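Local coordinates for protein putative acetyltransferase (Clostridium difficile, PDB 3DSB) that is a putative acetyltransferase of the GNAT family and probably transfers acyl groups to an acceptor molecule, at residues 85-90 and 107-112; 15-20 and 40-45. All coordinates share one frame; numbering follows the deposited sequence.

Contact 1: residues 85-90 and 107-112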
# COMPACT_ATOMS: atom_id res chain seq x y z
N LEU A 85 -2.45 7.84 1.22
CA LEU A 85 -3.46 7.42 0.29
C LEU A 85 -2.76 7.02 -1.03
O LEU A 85 -1.94 7.82 -1.54
CB LEU A 85 -4.45 8.57 0.12
CG LEU A 85 -5.70 8.43 -0.73
CD1 LEU A 85 -6.84 9.24 -0.13
CD2 LEU A 85 -5.44 8.86 -2.15
N TRP A 86 -3.03 5.81 -1.52
CA TRP A 86 -2.38 5.33 -2.77
C TRP A 86 -3.44 5.27 -3.86
O TRP A 86 -4.37 4.47 -3.79
CB TRP A 86 -1.79 3.93 -2.57
CG TRP A 86 -0.54 3.91 -1.81
CD1 TRP A 86 -0.37 4.05 -0.46
CD2 TRP A 86 0.79 3.87 -2.38
NE1 TRP A 86 0.99 4.00 -0.14
CE2 TRP A 86 1.72 3.87 -1.30
CE3 TRP A 86 1.28 3.69 -3.68
CZ2 TRP A 86 3.11 3.81 -1.50
CZ3 TRP A 86 2.66 3.65 -3.88
CH2 TRP A 86 3.55 3.69 -2.80
N ILE A 87 -3.29 6.10 -4.89
CA ILE A 87 -4.24 6.08 -6.03
C ILE A 87 -3.87 4.90 -6.89
O ILE A 87 -2.72 4.83 -7.38
CB ILE A 87 -4.18 7.40 -6.85
CG1 ILE A 87 -4.61 8.57 -5.95
CG2 ILE A 87 -5.03 7.30 -8.12
CD1 ILE A 87 -4.38 9.94 -6.59
N GLN A 88 -4.81 4.00 -7.13
CA GLN A 88 -4.58 2.75 -7.87
C GLN A 88 -5.14 2.75 -9.28
O GLN A 88 -4.67 2.01 -10.13
CB GLN A 88 -5.17 1.54 -7.12
CG GLN A 88 -4.64 1.38 -5.70
CD GLN A 88 -3.15 1.11 -5.57
OE1 GLN A 88 -2.44 0.94 -6.58
NE2 GLN A 88 -2.66 1.09 -4.32
N SER A 89 -6.13 3.60 -9.55
CA SER A 89 -6.71 3.64 -10.88
C SER A 89 -7.52 4.90 -11.11
O SER A 89 -8.13 5.43 -10.19
CB SER A 89 -7.65 2.45 -11.07
OG SER A 89 -8.74 2.53 -10.14
N VAL A 90 -7.52 5.33 -12.36
CA VAL A 90 -8.42 6.40 -12.82
C VAL A 90 -8.87 6.01 -14.23
O VAL A 90 -8.06 5.62 -15.06
CB VAL A 90 -7.72 7.78 -12.90
CG1 VAL A 90 -8.74 8.88 -13.22
CG2 VAL A 90 -6.90 8.13 -11.64
N ASN A 107 -7.88 15.96 -8.59
CA ASN A 107 -7.87 17.09 -7.67
C ASN A 107 -8.84 16.90 -6.51
O ASN A 107 -8.60 17.40 -5.39
CB ASN A 107 -8.09 18.40 -8.44
CG ASN A 107 -6.84 18.84 -9.17
OD1 ASN A 107 -5.74 18.67 -8.66
ND2 ASN A 107 -7.00 19.36 -10.39
N TYR A 108 -9.93 16.17 -6.74
CA TYR A 108 -10.83 15.81 -5.66
C TYR A 108 -10.11 14.98 -4.59
O TYR A 108 -10.26 15.23 -3.40
CB TYR A 108 -12.02 15.00 -6.23
CG TYR A 108 -13.18 14.79 -5.27
CD1 TYR A 108 -14.20 15.75 -5.21
CD2 TYR A 108 -13.29 13.65 -4.47
CE1 TYR A 108 -15.27 15.61 -4.38
CE2 TYR A 108 -14.41 13.52 -3.59
CZ TYR A 108 -15.38 14.51 -3.57
OH TYR A 108 -16.51 14.43 -2.73
N ILE A 109 -9.31 14.02 -5.01
CA ILE A 109 -8.57 13.20 -4.05
C ILE A 109 -7.47 14.05 -3.39
O ILE A 109 -7.25 13.93 -2.18
CB ILE A 109 -8.01 11.93 -4.73
CG1 ILE A 109 -9.16 11.12 -5.38
CG2 ILE A 109 -7.18 11.12 -3.73
CD1 ILE A 109 -10.30 10.76 -4.49
N LYS A 110 -6.80 14.91 -4.16
CA LYS A 110 -5.79 15.81 -3.53
C LYS A 110 -6.44 16.63 -2.44
O LYS A 110 -5.82 16.82 -1.38
CB LYS A 110 -5.13 16.73 -4.56
CG LYS A 110 -4.10 16.04 -5.45
CD LYS A 110 -3.71 16.82 -6.69
CE LYS A 110 -3.08 18.10 -6.35
NZ LYS A 110 -2.70 18.83 -7.60
N ASN A 111 -7.66 17.13 -2.69
CA ASN A 111 -8.36 17.91 -1.66
C ASN A 111 -8.68 17.09 -0.42
O ASN A 111 -8.53 17.57 0.71
CB ASN A 111 -9.65 18.54 -2.25
CG ASN A 111 -10.45 19.29 -1.19
OD1 ASN A 111 -11.53 18.84 -0.76
ND2 ASN A 111 -9.91 20.40 -0.72
N ILE A 112 -9.12 15.86 -0.62
CA ILE A 112 -9.33 14.96 0.53
C ILE A 112 -8.04 14.86 1.35
O ILE A 112 -8.06 14.95 2.59
CB ILE A 112 -9.79 13.52 0.09
CG1 ILE A 112 -11.26 13.55 -0.36
CG2 ILE A 112 -9.53 12.47 1.18
CD1 ILE A 112 -11.70 12.25 -1.02
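L85 and I87 of strand 82-92 meet I109 of helix 101-115, and the shared element is one methyl group. CG2 of I109 points at the strand and meets a methyl of each residue. CD1 of L85 is 4.1 Å from I109 CG2, and CD1 of I87 is 4.2 Å from the same I109 CG2. L85 is deposited in two conformers; its geometry here belongs to the one described, and the still closer approach of its CD2 to that methyl is doubtful. The L85 and I109 side chains cross nearly at a right angle. CG2 of I109 faces the strand because it stands anti to the backbone N, while CG1 swings beside that N (chi1 -56°). One helical turn on, CG2 of I112 touches L85 more loosely, 4.4 Å from its CD1.

The strand and helix run almost antiparallel, at 168°, with axes 10.6 Å apart. F106 and C113 of the helix extend the same apolar layer against I87 and L85. On the sheet, L85 and I87 bond through their backbones to strand 119-127, which completes the beta-alpha-beta unit. Beyond I87, Q88 and S89 both face M71 in a classic beta bulge; GNAT enzymes commonly have one in the equivalent strand, near the acetyl-CoA site. With no hydrogen bond across it, the contact relies on buried hydrocarbon surfaces to seat the helix on the sheet.

Contact 2: residues 15-20 and 40-45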
# COMPACT_ATOMS: atom_id res chain seq x y z
N ASP A 15 -24.66 -0.72 -6.45
CA ASP A 15 -25.23 -0.65 -7.81
C ASP A 15 -24.26 -0.26 -8.91
O ASP A 15 -24.54 -0.46 -10.08
CB ASP A 15 -26.42 0.31 -7.84
CG ASP A 15 -27.72 -0.37 -7.48
OD1 ASP A 15 -28.79 0.23 -7.73
OD2 ASP A 15 -27.67 -1.53 -6.98
N ASP A 16 -23.13 0.33 -8.53
CA ASP A 16 -22.11 0.73 -9.50
C ASP A 16 -21.18 -0.43 -9.89
O ASP A 16 -20.30 -0.25 -10.75
CB ASP A 16 -21.25 1.81 -8.88
CG ASP A 16 -22.00 3.08 -8.54
OD1 ASP A 16 -22.91 3.48 -9.31
OD2 ASP A 16 -21.62 3.69 -7.52
N LEU A 17 -21.36 -1.59 -9.27
CA LEU A 17 -20.45 -2.73 -9.50
C LEU A 17 -20.20 -3.01 -10.98
O LEU A 17 -19.06 -3.13 -11.41
CB LEU A 17 -21.00 -4.01 -8.83
CG LEU A 17 -20.30 -5.35 -9.18
CD1 LEU A 17 -18.85 -5.35 -8.67
CD2 LEU A 17 -20.99 -6.56 -8.60
N ASP A 18 -21.25 -3.17 -11.77
CA ASP A 18 -21.02 -3.60 -13.14
C ASP A 18 -20.27 -2.55 -13.95
O ASP A 18 -19.37 -2.89 -14.74
CB ASP A 18 -22.35 -3.93 -13.85
CG ASP A 18 -22.96 -5.22 -13.35
OD1 ASP A 18 -22.34 -5.91 -12.51
OD2 ASP A 18 -24.08 -5.54 -13.81
N THR A 19 -20.62 -1.28 -13.74
CA THR A 19 -19.94 -0.20 -14.46
C THR A 19 -18.47 -0.07 -14.03
O THR A 19 -17.59 0.09 -14.86
CB THR A 19 -20.69 1.11 -14.24
OG1 THR A 19 -22.03 0.92 -14.73
CG2 THR A 19 -20.02 2.25 -14.99
N ILE A 20 -18.21 -0.13 -12.73
CA ILE A 20 -16.81 -0.03 -12.25
C ILE A 20 -15.97 -1.21 -12.76
O ILE A 20 -14.80 -1.03 -13.14
CB ILE A 20 -16.77 0.08 -10.71
CG1 ILE A 20 -17.32 1.46 -10.30
CG2 ILE A 20 -15.38 -0.12 -10.18
CD1 ILE A 20 -17.55 1.62 -8.80
N VAL A 40 -12.76 -12.83 -11.73
CA VAL A 40 -11.89 -12.37 -10.66
C VAL A 40 -12.07 -10.87 -10.38
O VAL A 40 -12.20 -10.46 -9.21
CB VAL A 40 -10.41 -12.66 -11.01
CG1 VAL A 40 -9.47 -12.06 -10.00
CG2 VAL A 40 -10.19 -14.17 -11.16
N LEU A 41 -12.12 -10.08 -11.45
CA LEU A 41 -12.26 -8.63 -11.30
C LEU A 41 -13.59 -8.29 -10.63
O LEU A 41 -13.66 -7.42 -9.75
CB LEU A 41 -12.16 -7.97 -12.68
CG LEU A 41 -12.52 -6.48 -12.74
CD1 LEU A 41 -11.53 -5.66 -11.87
CD2 LEU A 41 -12.48 -6.01 -14.20
N THR A 42 -14.68 -8.95 -11.06
CA THR A 42 -15.99 -8.66 -10.46
C THR A 42 -15.96 -8.90 -8.96
O THR A 42 -16.44 -8.09 -8.18
CB THR A 42 -17.09 -9.44 -11.19
OG1 THR A 42 -17.13 -8.98 -12.56
CG2 THR A 42 -18.45 -9.20 -10.47
N LYS A 43 -15.36 -10.03 -8.57
CA LYS A 43 -15.24 -10.36 -7.15
C LYS A 43 -14.38 -9.31 -6.42
O LYS A 43 -14.71 -8.92 -5.28
CB LYS A 43 -14.59 -11.73 -6.94
CG LYS A 43 -15.51 -12.90 -7.29
CD LYS A 43 -14.81 -14.24 -7.25
CE LYS A 43 -15.76 -15.33 -7.73
NZ LYS A 43 -15.02 -16.59 -7.92
N GLY A 44 -13.28 -8.90 -7.06
CA GLY A 44 -12.40 -7.93 -6.43
C GLY A 44 -13.07 -6.58 -6.24
O GLY A 44 -12.82 -5.90 -5.25
N VAL A 45 -13.82 -6.12 -7.25
CA VAL A 45 -14.51 -4.83 -7.11
C VAL A 45 -15.60 -4.93 -6.03
O VAL A 45 -15.73 -4.05 -5.18
CB VAL A 45 -15.15 -4.43 -8.45
CG1 VAL A 45 -16.04 -3.17 -8.30
CG2 VAL A 45 -14.05 -4.17 -9.46
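L17 and I20 of helix 17-32 both reach V45 of helix 38-50, and L17 also lies against T42. The first segment begins with a 3-10 segment, residues 15-16, that leads into the helix. D16 points elsewhere: its OD2 forms a salt bridge with R10 and accepts a hydrogen bond from the backbone N of R13. The backbone O of D16 receives the N-H of I20, which ties this entry to the first turn of the helix.

L17 follows and uses both methyls: CD1 meets V45 and the T42 carbonyl, CD2 the T42 methyl. CG is anti to the backbone N (chi1 169°), which extends the branch toward the second helix. CD1 packs 3.6 Å from V45 CG1 and also lies 3.7 Å from the backbone O of T42. CD2 is 4.1 Å from T42 CG2, and the two side chains cross at about a right angle. With OG1 bonded to the backbone O of M38, a turn earlier, T42 presents its methyl to L17. K46 and L49 of helix 38-50 also touch L17.

I20, one turn on, meets V45 from its branch methyl: CG2 is 3.6 Å from V45 CG1. That V45 methyl is thus touched by both L17 and I20. Y57 of strand 56-62 packs on both I20 and V45, joining the pair to the sheet. The second subunit adjoins helix 38-50, where W76 of that subunit hydrogen-bonds to G44 O. Two successive helices between the first and second strands, packed on one face of the sheet, are characteristic of the GNAT fold.

Overall arrangement
Contact 1 lies near the centre of the chain and is largely buried; contact 2 is farther out and only partly buried. Their centres are 19 Å apart and their nearest atoms about 7 Å apart, so they do not touch. They share no helix or strand: contact 1 joins a strand to a helix, contact 2 one helix to another. The chemistry follows their place in the fold. Contact 1, inside the central beta-alpha-beta unit, is wholly aliphatic. Contact 2, at a helix pair nearer the outside, admits a threonine at its edge and a backbone carbonyl. Both border the second subunit, contact 1 by packing, contact 2 by packing and a hydrogen bond.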